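Nitroreductase family protein (Clostridium novyi, PDB 3G14) probably acts as an oxidoreductase of the nitroreductase family. Local coordinates at residues B[131-136]-B[143-148]; B[58-63]-B[81-86]; B[167-172]-B[181-186]. All coordinates share one frame; numbering follows the deposited sequence. Where two conformers were deposited one is given.

Interaction 1 (B[131-136]-B[143-148]); sequences NKIKEA and LRVVAL
The flat peptide carbonyl of Leu143, just before strand 144-151, is met by the end of Lys134. Lys134 NZ makes a weak hydrogen bond of 2.9 Å to Leu143 O, and Lys134 CE lies equally near that oxygen, so the carbonyl meets the CE–NZ bond from the side and not the nitrogen head on. The extended lysine chain carries its ammonium group from the helix to the residue just before the strand, where a salt bridge to Asp141 supplies the stronger partner; a long, flexible residue suits this buried polar reach.

The remainder is apolar. Lys134 CG lies 4.0 Å from Val145 CG2; the lysine chain runs past the valine, the two pointing opposite ways. The same methyl, Val145 CG2, meets Ile133 CG2 at 4.2 Å, these side chains crossing at about a right angle. Farther along, Ile133 CD1 presses on Leu148 CD2 at 3.5 Å, a tight approach. Leu148 holds CG over its own backbone (chi1 62°), and CD2 is the branch that then meets the isoleucine. Branched residues suit a place where compact methyl surfaces must fill a helix–strand interface.

Segments 131-136 and 144-148 run steeply across each other, at 107° with axes 8.9 Å apart. Helix 130-137 thus packs on strand 144-151, an outermost strand within this chain, as part of the layered alpha+beta core of the nitroreductase fold.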
ATOM      1  N   ASN B 131     -12.919  18.904   0.234  1.00 15.12           N
ATOM      2  CA  ASN B 131     -14.131  19.402   0.866  1.00 17.37           C
ATOM      3  C   ASN B 131     -15.364  19.076   0.054  1.00 16.71           C
ATOM      4  O   ASN B 131     -16.433  18.748   0.611  1.00 16.49           O
ATOM      5  CB  ASN B 131     -14.049  20.910   1.062  1.00 19.08           C
ATOM      6  CG  ASN B 131     -13.083  21.306   2.158  1.00 26.40           C
ATOM      7  OD1 ASN B 131     -12.766  20.525   3.062  1.00 31.17           O
ATOM      8  ND2 ASN B 131     -12.650  22.544   2.111  1.00 32.18           N
ATOM      9  N   LYS B 132     -15.218  19.175  -1.265  1.00 16.27           N
ATOM     10  CA  LYS B 132     -16.315  18.880  -2.157  1.00 16.14           C
ATOM     11  C   LYS B 132     -16.679  17.413  -2.100  1.00 16.67           C
ATOM     12  O   LYS B 132     -17.875  17.086  -2.153  1.00 16.60           O
ATOM     13  CB  LYS B 132     -16.040  19.349  -3.597  1.00 16.83           C
ATOM     14  CG  LYS B 132     -16.252  20.862  -3.757  1.00 23.24           C
ATOM     15  CD  LYS B 132     -17.754  21.217  -3.762  1.00 30.80           C
ATOM     16  CE  LYS B 132     -18.073  22.595  -3.157  1.00 39.20           C
ATOM     17  NZ  LYS B 132     -19.572  22.865  -3.154  1.00 39.33           N
ATOM     18  N   ILE B 133     -15.694  16.532  -1.979  1.00 17.03           N
ATOM     19  CA  ILE B 133     -16.025  15.100  -1.863  1.00 18.31           C
ATOM     20  C   ILE B 133     -16.686  14.809  -0.503  1.00 15.90           C
ATOM     21  O   ILE B 133     -17.665  14.058  -0.409  1.00 14.67           O
ATOM     22  CB  ILE B 133     -14.821  14.177  -2.124  1.00 19.51           C
ATOM     23  CG1 ILE B 133     -14.412  14.302  -3.618  1.00 18.69           C
ATOM     24  CG2 ILE B 133     -15.193  12.690  -1.730  1.00 17.81           C
ATOM     25  CD1 ILE B 133     -13.196  13.504  -4.030  1.00 21.82           C
ATOM     26  N   LYS B 134     -16.215  15.469   0.558  1.00 16.47           N
ATOM     27  CA  LYS B 134     -16.857  15.293   1.860  1.00 16.07           C
ATOM     28  C   LYS B 134     -18.296  15.765   1.859  1.00 19.40           C
ATOM     29  O   LYS B 134     -19.158  15.127   2.466  1.00 15.07           O
ATOM     30  CB  LYS B 134     -16.104  16.040   2.939  1.00 15.67           C
ATOM     31  CG  LYS B 134     -14.761  15.429   3.279  1.00 19.26           C
ATOM     32  CD  LYS B 134     -14.077  16.382   4.245  1.00 22.17           C
ATOM     33  CE  LYS B 134     -12.863  15.791   4.908  1.00 23.37           C
ATOM     34  NZ  LYS B 134     -12.152  16.812   5.741  1.00 17.28           N
ATOM     35  N   GLU B 135     -18.558  16.893   1.201  0.50 18.18           N
ATOM     36  CA  GLU B 135     -19.923  17.394   1.061  0.50 19.92           C
ATOM     37  C   GLU B 135     -20.821  16.442   0.250  0.50 18.15           C
ATOM     38  O   GLU B 135     -21.976  16.218   0.608  0.50 17.43           O
ATOM     39  CB  GLU B 135     -19.912  18.809   0.459  0.50 17.74           C
ATOM     40  CG  GLU B 135     -19.304  19.843   1.408  0.50 20.23           C
ATOM     41  CD  GLU B 135     -19.018  21.211   0.766  0.50 23.76           C
ATOM     42  OE1 GLU B 135     -19.425  21.441  -0.381  0.50 24.06           O
ATOM     43  OE2 GLU B 135     -18.383  22.064   1.438  0.50 32.39           O
ATOM     44  N   ALA B 136     -20.294  15.880  -0.835  1.00 17.94           N
ATOM     45  CA  ALA B 136     -21.054  14.945  -1.657  1.00 18.02           C
ATOM     46  C   ALA B 136     -21.444  13.675  -0.909  1.00 17.17           C
ATOM     47  O   ALA B 136     -22.600  13.228  -1.015  1.00 16.26           O
ATOM     48  CB  ALA B 136     -20.298  14.579  -2.886  1.00 15.84           C
ATOM     49  N   LEU B 143     -12.453  13.819   9.266  1.00 15.69           N
ATOM     50  CA  LEU B 143     -11.842  12.700   8.575  1.00 16.39           C
ATOM     51  C   LEU B 143     -11.146  13.174   7.304  1.00 15.91           C
ATOM     52  O   LEU B 143     -11.319  14.318   6.901  1.00 19.42           O
ATOM     53  CB  LEU B 143     -12.909  11.666   8.251  1.00 13.93           C
ATOM     54  CG  LEU B 143     -13.658  11.148   9.494  1.00 16.18           C
ATOM     55  CD1 LEU B 143     -14.825  10.245   9.087  1.00 14.63           C
ATOM     56  CD2 LEU B 143     -12.732  10.405  10.434  1.00 15.56           C
ATOM     57  N   ARG B 144     -10.374  12.281   6.672  1.00 15.33           N
ATOM     58  CA  ARG B 144      -9.591  12.610   5.480  1.00 14.73           C
ATOM     59  C   ARG B 144      -9.983  11.671   4.355  1.00 15.93           C
ATOM     60  O   ARG B 144     -10.123  10.473   4.584  1.00 15.01           O
ATOM     61  CB  ARG B 144      -8.078  12.525   5.751  1.00 17.62           C
ATOM     62  CG  ARG B 144      -7.588  13.469   6.869  1.00 21.58           C
ATOM     63  CD  ARG B 144      -7.838  14.951   6.581  1.00 26.82           C
ATOM     64  NE  ARG B 144      -7.353  15.358   5.254  1.00 30.94           N
ATOM     65  CZ  ARG B 144      -6.087  15.638   4.940  1.00 36.59           C
ATOM     66  NH1 ARG B 144      -5.125  15.584   5.842  1.00 37.60           N
ATOM     67  NH2 ARG B 144      -5.787  15.991   3.698  1.00 33.99           N
ATOM     68  N   VAL B 145     -10.193  12.228   3.162  1.00 14.66           N
ATOM     69  CA  VAL B 145     -10.357  11.425   1.942  1.00 13.98           C
ATOM     70  C   VAL B 145      -8.954  11.144   1.389  1.00 17.09           C
ATOM     71  O   VAL B 145      -8.277  12.038   0.888  1.00 16.48           O
ATOM     72  CB  VAL B 145     -11.302  12.095   0.888  1.00 14.18           C
ATOM     73  CG1 VAL B 145     -11.493  11.174  -0.352  1.00 13.50           C
ATOM     74  CG2 VAL B 145     -12.659  12.490   1.561  1.00 16.34           C
ATOM     75  N   VAL B 146      -8.523   9.900   1.483  1.00 14.86           N
ATOM     76  CA  VAL B 146      -7.156   9.546   1.090  1.00 15.93           C
ATOM     77  C   VAL B 146      -6.985   9.390  -0.432  1.00 16.02           C
ATOM     78  O   VAL B 146      -6.073   9.963  -1.035  1.00 15.90           O
ATOM     79  CB  VAL B 146      -6.665   8.294   1.874  1.00 15.66           C
ATOM     80  CG1 VAL B 146      -5.231   7.848   1.441  1.00 14.70           C
ATOM     81  CG2 VAL B 146      -6.733   8.498   3.414  1.00 14.67           C
ATOM     82  N   ALA B 147      -7.837   8.567  -1.032  1.00 15.53           N
ATOM     83  CA  ALA B 147      -7.787   8.241  -2.439  1.00 13.88           C
ATOM     84  C   ALA B 147      -9.120   7.651  -2.824  1.00 16.20           C
ATOM     85  O   ALA B 147      -9.953   7.368  -1.970  1.00 14.66           O
ATOM     86  CB  ALA B 147      -6.620   7.256  -2.769  1.00 13.59           C
ATOM     87  N   LEU B 148      -9.323   7.572  -4.125  1.00 16.99           N
ATOM     88  CA  LEU B 148     -10.498   6.937  -4.705  1.00 15.67           C
ATOM     89  C   LEU B 148     -10.100   6.278  -6.022  1.00 14.02           C
ATOM     90  O   LEU B 148      -9.077   6.601  -6.617  1.00 14.98           O
ATOM     91  CB  LEU B 148     -11.628   7.977  -4.854  1.00 18.19           C
ATOM     92  CG  LEU B 148     -11.425   9.191  -5.768  1.00 18.93           C
ATOM     93  CD1 LEU B 148     -11.881   8.906  -7.212  1.00 17.14           C
ATOM     94  CD2 LEU B 148     -12.153  10.406  -5.193  1.00 18.95           C
TER

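Interaction 2 (B[58-63]-B[81-86]); sequences LDIANA and TIVAVA
Ile60 reaches from helix 54-63 with its terminal methyl and laps over two side chains of strand 80-86 at once. Its CD1 lies 4.3 Å from Thr81 CG2 and also 4.3 Å from Val83 CG2, ordinary loose van der Waals distances with no polar bond between the segments. The two strand methyls, Thr81 CG2 and Val83 CG2, are themselves 4.1 Å apart, so the isoleucine methyl sits across the groove between them and favours neither. The long arm of the isoleucine does this work: CD1 lies anti to CA (chi2 168°), so the arm is extended, bridging backbones whose nearest alpha carbons, those of Ile60 and Thr81, are still 9.1 Å apart. Isoleucine suits the place because its CG1–CD1 arm spans this distance.

Thr81 and Val83 are two positions apart on an extended strand and therefore turn their side chains to the same face, toward the helix, while Ile82 between them turns to the other face. Threonine joins the apolar contact through its methyl, its hydroxyl oxygen lying farther from Ile60 CD1, and valine offers CG2 beside it. Both are beta-branched, a shape at home in strands. The contact buries only 83 Å² in all, because a single helical residue makes it.

Leu148 of strand 144-151 and Val75 of helix 70-77 both pack on Ile60 and Thr81, completing the apolar cluster, while the small side chains of Ala61 and Ala63 let the helix approach Leu76 of helix 70-77 and Ile133 of helix 130-137. Strand 80-86 lies between strands 144-151 and 46-51, and its other face, through Ile82, packs on Ile111 of helix 99-117.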
ATOM      1  N   LEU B  58     -20.887  12.281 -10.587  1.00 17.21           N
ATOM      2  CA  LEU B  58     -20.760  13.604 -11.186  1.00 15.85           C
ATOM      3  C   LEU B  58     -20.112  14.569 -10.179  1.00 16.55           C
ATOM      4  O   LEU B  58     -19.194  15.296 -10.530  1.00 13.01           O
ATOM      5  CB  LEU B  58     -22.126  14.115 -11.706  1.00 17.25           C
ATOM      6  CG  LEU B  58     -22.190  15.552 -12.244  1.00 15.73           C
ATOM      7  CD1 LEU B  58     -21.152  15.733 -13.361  1.00 15.36           C
ATOM      8  CD2 LEU B  58     -23.602  15.934 -12.736  1.00 14.31           C
ATOM      9  N   ASP B  59     -20.556  14.539  -8.924  1.00 15.68           N
ATOM     10  CA  ASP B  59     -19.938  15.374  -7.866  1.00 16.92           C
ATOM     11  C   ASP B  59     -18.443  15.061  -7.726  1.00 16.30           C
ATOM     12  O   ASP B  59     -17.606  15.969  -7.630  1.00 14.96           O
ATOM     13  CB  ASP B  59     -20.569  15.117  -6.492  1.00 17.27           C
ATOM     14  CG  ASP B  59     -21.984  15.677  -6.343  1.00 20.16           C
ATOM     15  OD1 ASP B  59     -22.371  16.623  -7.059  1.00 23.42           O
ATOM     16  OD2 ASP B  59     -22.703  15.132  -5.478  1.00 20.53           O
ATOM     17  N   ILE B  60     -18.114  13.767  -7.721  1.00 13.88           N
ATOM     18  CA  ILE B  60     -16.702  13.355  -7.588  1.00 14.52           C
ATOM     19  C   ILE B  60     -15.901  13.804  -8.804  1.00 11.19           C
ATOM     20  O   ILE B  60     -14.804  14.378  -8.678  1.00 14.54           O
ATOM     21  CB  ILE B  60     -16.542  11.841  -7.342  1.00 16.18           C
ATOM     22  CG1 ILE B  60     -17.184  11.442  -5.999  1.00 17.94           C
ATOM     23  CG2 ILE B  60     -15.070  11.451  -7.394  1.00 16.69           C
ATOM     24  CD1 ILE B  60     -17.312   9.964  -5.834  1.00 14.24           C
ATOM     25  N   ALA B  61     -16.453  13.576 -10.002  1.00 14.13           N
ATOM     26  CA  ALA B  61     -15.819  14.003 -11.268  1.00 15.87           C
ATOM     27  C   ALA B  61     -15.488  15.489 -11.255  1.00 16.44           C
ATOM     28  O   ALA B  61     -14.388  15.891 -11.655  1.00 15.50           O
ATOM     29  CB  ALA B  61     -16.748  13.685 -12.456  1.00 14.68           C
ATOM     30  N   ASN B  62     -16.437  16.305 -10.803  1.00 14.11           N
ATOM     31  CA  ASN B  62     -16.213  17.733 -10.716  1.00 14.66           C
ATOM     32  C   ASN B  62     -15.144  18.157  -9.700  1.00 14.63           C
ATOM     33  O   ASN B  62     -14.548  19.224  -9.852  1.00 18.27           O
ATOM     34  CB  ASN B  62     -17.500  18.486 -10.456  1.00 13.11           C
ATOM     35  CG  ASN B  62     -18.452  18.483 -11.680  1.00 11.58           C
ATOM     36  OD1 ASN B  62     -18.005  18.483 -12.842  1.00 18.86           O
ATOM     37  ND2 ASN B  62     -19.761  18.520 -11.402  1.00 13.71           N
ATOM     38  N   ALA B  63     -14.934  17.349  -8.659  1.00 15.51           N
ATOM     39  CA  ALA B  63     -13.960  17.638  -7.577  1.00 14.18           C
ATOM     40  C   ALA B  63     -12.501  17.286  -7.927  1.00 14.24           C
ATOM     41  O   ALA B  63     -11.584  17.786  -7.309  1.00 14.34           O
ATOM     42  CB  ALA B  63     -14.384  16.899  -6.281  1.00 12.44           C
ATOM     43  N   THR B  81     -17.377   3.789  -8.035  1.00 17.62           N
ATOM     44  CA  THR B  81     -16.114   4.302  -7.524  1.00 18.06           C
ATOM     45  C   THR B  81     -15.986   3.915  -6.056  1.00 17.90           C
ATOM     46  O   THR B  81     -16.971   3.921  -5.315  1.00 18.26           O
ATOM     47  CB  THR B  81     -16.046   5.855  -7.729  1.00 20.18           C
ATOM     48  OG1 THR B  81     -15.837   6.137  -9.116  1.00 20.08           O
ATOM     49  CG2 THR B  81     -14.962   6.492  -6.868  1.00 20.38           C
ATOM     50  N   ILE B  82     -14.782   3.517  -5.657  1.00 15.72           N
ATOM     51  CA  ILE B  82     -14.491   3.203  -4.245  1.00 15.35           C
ATOM     52  C   ILE B  82     -13.702   4.357  -3.655  1.00 17.41           C
ATOM     53  O   ILE B  82     -12.676   4.734  -4.208  1.00 12.88           O
ATOM     54  CB  ILE B  82     -13.732   1.870  -4.081  1.00 15.81           C
ATOM     55  CG1 ILE B  82     -14.586   0.722  -4.639  1.00 13.90           C
ATOM     56  CG2 ILE B  82     -13.421   1.617  -2.608  1.00 15.91           C
ATOM     57  CD1 ILE B  82     -13.891  -0.626  -4.850  1.00 20.83           C
ATOM     58  N   VAL B  83     -14.168   4.903  -2.525  1.00 14.68           N
ATOM     59  CA  VAL B  83     -13.485   6.031  -1.866  1.00 12.09           C
ATOM     60  C   VAL B  83     -12.938   5.588  -0.486  1.00 13.62           C
ATOM     61  O   VAL B  83     -13.702   5.020   0.329  1.00 16.62           O
ATOM     62  CB  VAL B  83     -14.486   7.196  -1.632  1.00 15.13           C
ATOM     63  CG1 VAL B  83     -13.810   8.387  -0.971  1.00 16.45           C
ATOM     64  CG2 VAL B  83     -15.146   7.641  -2.946  1.00 14.19           C
ATOM     65  N   ALA B  84     -11.652   5.839  -0.245  1.00 14.65           N
ATOM     66  CA  ALA B  84     -11.007   5.430   0.994  1.00 13.71           C
ATOM     67  C   ALA B  84     -10.928   6.637   1.929  1.00 16.02           C
ATOM     68  O   ALA B  84     -10.292   7.624   1.597  1.00 15.67           O
ATOM     69  CB  ALA B  84      -9.633   4.818   0.725  1.00 13.63           C
ATOM     70  N   VAL B  85     -11.557   6.523   3.111  1.00 17.02           N
ATOM     71  CA  VAL B  85     -11.691   7.604   4.080  1.00 16.23           C
ATOM     72  C   VAL B  85     -11.027   7.172   5.401  1.00 17.94           C
ATOM     73  O   VAL B  85     -11.273   6.085   5.915  1.00 16.42           O
ATOM     74  CB  VAL B  85     -13.185   7.935   4.319  1.00 17.93           C
ATOM     75  CG1 VAL B  85     -13.382   9.119   5.352  1.00 12.29           C
ATOM     76  CG2 VAL B  85     -13.900   8.239   2.971  1.00 16.90           C
ATOM     77  N   ALA B  86     -10.184   8.016   5.953  1.00 15.90           N
ATOM     78  CA  ALA B  86      -9.447   7.682   7.186  1.00 16.52           C
ATOM     79  C   ALA B  86      -9.602   8.675   8.311  1.00 16.99           C
ATOM     80  O   ALA B  86      -9.920   9.876   8.108  1.00 16.55           O
ATOM     81  CB  ALA B  86      -7.978   7.479   6.896  1.00 13.58           C
TER

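Interaction 3 (B[167-172]-B[181-186]); sequences KDMDEY and SFMESN
Asp170 OD1 is gripped by Ser181 OG and by a water. The serine hydroxyl donates a short 2.5 Å bond to Asp170 OD1, arriving on the syn lone pair, the side of the other carboxylate oxygen. The water lies 2.6 Å from Asp170 OD1 and accepts from Met183 N at 2.9 Å, tying the carboxylate to the backbone of segment 181-186. Asp170 has CG anti to its backbone nitrogen (chi1 180°), which lets the carboxylate reach across to that segment.

Ser181 OG works twice: besides donating to Asp170, it accepts from Glu184 N in an ST motif, the small hydroxyl fitting just before the turn from Phe182 to Ser185. On the other segment Asp168 OD1 receives Asp170 N from above its carboxylate plane, an Asx turn that braces the 3-10 segment bearing Asp170.

Beside this polar patch two selenomethionines, Met169 and Met183, cross at about a right angle, with Met169 CG 3.4 Å from Met183 SE. Their flexible chains suit a partly exposed apolar patch, and Met169 continues onto Leu28 and Ile31 of helix 24-35.

The second acid, Glu184, brings OE2 to 2.6 Å from Asp170 OD2, with the carboxylate planes 49° apart. Two carboxylate oxygens so close imply that one group probably holds a proton and shares it, so the pair may bear less negative charge than two separate acids.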
ATOM      1  N   LYS B 167     -12.253  -8.820  11.375  1.00 30.94           N
ATOM      2  CA  LYS B 167     -13.104  -7.647  11.227  1.00 31.98           C
ATOM      3  C   LYS B 167     -14.416  -8.021  10.532  1.00 30.10           C
ATOM      4  O   LYS B 167     -14.428  -8.864   9.636  1.00 29.06           O
ATOM      5  CB  LYS B 167     -12.391  -6.594  10.376  1.00 31.52           C
ATOM      6  CG  LYS B 167     -11.042  -6.183  10.900  1.00 37.31           C
ATOM      7  CD  LYS B 167     -10.256  -5.340   9.871  1.00 35.63           C
ATOM      8  CE  LYS B 167      -8.771  -5.516  10.079  1.00 35.68           C
ATOM      9  NZ  LYS B 167      -8.000  -4.482   9.365  1.00 34.59           N
ATOM     10  N   ASP B 168     -15.514  -7.406  10.951  1.00 28.77           N
ATOM     11  CA  ASP B 168     -16.748  -7.529  10.185  1.00 31.36           C
ATOM     12  C   ASP B 168     -16.742  -6.437   9.129  1.00 27.89           C
ATOM     13  O   ASP B 168     -16.891  -5.274   9.495  1.00 29.59           O
ATOM     14  CB  ASP B 168     -17.980  -7.371  11.075  1.00 31.84           C
ATOM     15  CG  ASP B 168     -19.277  -7.508  10.295  1.00 39.51           C
ATOM     16  OD1 ASP B 168     -19.235  -7.821   9.063  1.00 40.82           O
ATOM     17  OD2 ASP B 168     -20.339  -7.315  10.920  1.00 51.45           O
HETATM   18  N   MSE B 169     -16.592  -6.798   7.848  1.00 26.72           N
HETATM   19  CA  MSE B 169     -16.487  -5.784   6.773  1.00 28.73           C
HETATM   20  C   MSE B 169     -17.712  -4.875   6.752  1.00 26.39           C
HETATM   21  O   MSE B 169     -17.619  -3.756   6.286  1.00 22.90           O
HETATM   22  CB  MSE B 169     -16.278  -6.386   5.367  1.00 28.13           C
HETATM   23  CG  MSE B 169     -17.553  -6.730   4.583  1.00 34.53           C
HETATM   24 SE   MSE B 169     -17.178  -7.428   2.773  0.75 29.40          SE
HETATM   25  CE  MSE B 169     -15.404  -7.846   3.216  1.00 24.27           C
ATOM     26  N   ASP B 170     -18.847  -5.350   7.275  1.00 25.07           N
ATOM     27  CA  ASP B 170     -20.040  -4.514   7.309  1.00 24.83           C
ATOM     28  C   ASP B 170     -19.807  -3.203   8.063  1.00 22.67           C
ATOM     29  O   ASP B 170     -20.342  -2.173   7.655  1.00 23.11           O
ATOM     30  CB  ASP B 170     -21.240  -5.295   7.868  1.00 24.23           C
ATOM     31  CG  ASP B 170     -22.493  -4.466   7.925  1.00 28.63           C
ATOM     32  OD1 ASP B 170     -22.952  -3.964   6.878  1.00 23.42           O
ATOM     33  OD2 ASP B 170     -23.014  -4.317   9.039  1.00 36.18           O
ATOM     34  N   GLU B 171     -18.964  -3.220   9.103  1.00 22.60           N
ATOM     35  CA  GLU B 171     -18.592  -1.985   9.842  1.00 23.35           C
ATOM     36  C   GLU B 171     -17.683  -1.020   9.040  1.00 21.08           C
ATOM     37  O   GLU B 171     -17.414   0.097   9.482  1.00 23.44           O
ATOM     38  CB  GLU B 171     -17.824  -2.339  11.120  1.00 22.10           C
ATOM     39  N   TYR B 172     -17.196  -1.464   7.892  1.00 19.71           N
ATOM     40  CA  TYR B 172     -16.130  -0.740   7.178  1.00 18.26           C
ATOM     41  C   TYR B 172     -16.477  -0.433   5.727  1.00 17.26           C
ATOM     42  O   TYR B 172     -15.626   0.047   5.000  1.00 16.44           O
ATOM     43  CB  TYR B 172     -14.819  -1.526   7.234  1.00 15.74           C
ATOM     44  CG  TYR B 172     -14.285  -1.729   8.628  1.00 20.08           C
ATOM     45  CD1 TYR B 172     -13.458  -0.781   9.227  1.00 25.00           C
ATOM     46  CD2 TYR B 172     -14.608  -2.883   9.356  1.00 26.19           C
ATOM     47  CE1 TYR B 172     -12.964  -0.969  10.529  1.00 26.40           C
ATOM     48  CE2 TYR B 172     -14.106  -3.087  10.653  1.00 25.53           C
ATOM     49  CZ  TYR B 172     -13.301  -2.110  11.233  1.00 25.27           C
ATOM     50  OH  TYR B 172     -12.822  -2.294  12.506  1.00 27.21           O
ATOM     51  N   SER B 181     -24.712   1.473   5.696  1.00 14.59           N
ATOM     52  CA  SER B 181     -24.211   0.128   5.444  1.00 16.92           C
ATOM     53  C   SER B 181     -24.448  -0.383   4.019  1.00 16.64           C
ATOM     54  O   SER B 181     -25.587  -0.422   3.535  1.00 18.51           O
ATOM     55  CB  SER B 181     -24.890  -0.828   6.421  1.00 19.59           C
ATOM     56  OG  SER B 181     -24.530  -2.167   6.148  1.00 21.99           O
ATOM     57  N   PHE B 182     -23.370  -0.791   3.354  1.00 19.62           N
ATOM     58  CA  PHE B 182     -23.483  -1.407   2.034  1.00 19.13           C
ATOM     59  C   PHE B 182     -24.251  -2.735   2.169  1.00 20.56           C
ATOM     60  O   PHE B 182     -25.216  -3.004   1.440  1.00 22.06           O
ATOM     61  CB  PHE B 182     -22.106  -1.702   1.417  1.00 19.97           C
ATOM     62  CG  PHE B 182     -22.187  -2.368   0.075  1.00 21.56           C
ATOM     63  CD1 PHE B 182     -22.292  -1.608  -1.093  1.00 26.63           C
ATOM     64  CD2 PHE B 182     -22.205  -3.761  -0.030  1.00 21.03           C
ATOM     65  CE1 PHE B 182     -22.386  -2.222  -2.336  1.00 23.05           C
ATOM     66  CE2 PHE B 182     -22.304  -4.387  -1.279  1.00 23.79           C
ATOM     67  CZ  PHE B 182     -22.402  -3.622  -2.428  1.00 22.33           C
HETATM   68  N   MSE B 183     -23.786  -3.575   3.075  1.00 21.36           N
HETATM   69  CA  MSE B 183     -24.287  -4.954   3.088  1.00 24.46           C
HETATM   70  C   MSE B 183     -25.694  -5.078   3.634  1.00 26.63           C
HETATM   71  O   MSE B 183     -26.376  -6.038   3.307  1.00 29.15           O
HETATM   72  CB  MSE B 183     -23.355  -5.889   3.836  1.00 22.14           C
HETATM   73  CG  MSE B 183     -22.036  -6.249   3.091  1.00 17.35           C
HETATM   74 SE   MSE B 183     -20.949  -7.026   4.414  0.75 29.58          SE
HETATM   75  CE  MSE B 183     -21.855  -8.772   4.433  1.00 32.33           C
ATOM     76  N   GLU B 184     -26.133  -4.129   4.449  1.00 28.61           N
ATOM     77  CA  GLU B 184     -27.471  -4.196   5.022  1.00 34.49           C
ATOM     78  C   GLU B 184     -28.489  -3.473   4.159  1.00 36.44           C
ATOM     79  O   GLU B 184     -29.674  -3.528   4.442  1.00 37.22           O
ATOM     80  CB  GLU B 184     -27.489  -3.586   6.417  1.00 33.13           C
ATOM     81  CG  GLU B 184     -26.548  -4.243   7.417  1.00 40.03           C
ATOM     82  CD  GLU B 184     -26.498  -3.464   8.716  1.00 38.94           C
ATOM     83  OE1 GLU B 184     -27.580  -3.071   9.194  1.00 53.32           O
ATOM     84  OE2 GLU B 184     -25.394  -3.227   9.251  1.00 47.08           O
ATOM     85  N   SER B 185     -28.046  -2.775   3.119  1.00 40.16           N
ATOM     86  CA  SER B 185     -28.976  -1.996   2.300  1.00 42.62           C
ATOM     87  C   SER B 185     -29.483  -2.781   1.086  1.00 45.01           C
ATOM     88  O   SER B 185     -28.805  -3.677   0.573  1.00 44.60           O
ATOM     89  CB  SER B 185     -28.327  -0.679   1.855  1.00 42.91           C
ATOM     90  OG  SER B 185     -28.128   0.180   2.978  1.00 40.20           O
ATOM     91  N   ASN B 186     -30.692  -2.439   0.646  1.00 47.61           N
ATOM     92  CA  ASN B 186     -31.184  -2.856  -0.661  1.00 48.99           C
ATOM     93  C   ASN B 186     -30.501  -1.947  -1.681  1.00 50.29           C
ATOM     94  O   ASN B 186     -31.079  -0.938  -2.112  1.00 50.84           O
ATOM     95  CB  ASN B 186     -32.710  -2.721  -0.745  1.00 48.22           C
TER
HETATM   96  O   HOH W   1     -21.635  -2.882   4.919  1.00 21.03           O

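In the fold
Interactions 1 and 2 are buried contacts of one core and hold neighbouring strands of the same sheet: their centres are 6 Å apart, and backbone bonds such as Arg144 O to Ala86 N at 2.8 Å stitch strand 144-151 to strand 80-86. Both are largely apolar, though interaction 1 also uses the chain of Lys134 and its weak bond to a carbonyl. Interaction 3 lies apart, about 20 Å from interaction 1 and 19 Å from interaction 2 between centres, in surface loops flanking strand 173-175 at the other edge of the sheet. There carboxylates, a hydroxyl and a water take over, as befits a place where polar groups can meet solvent.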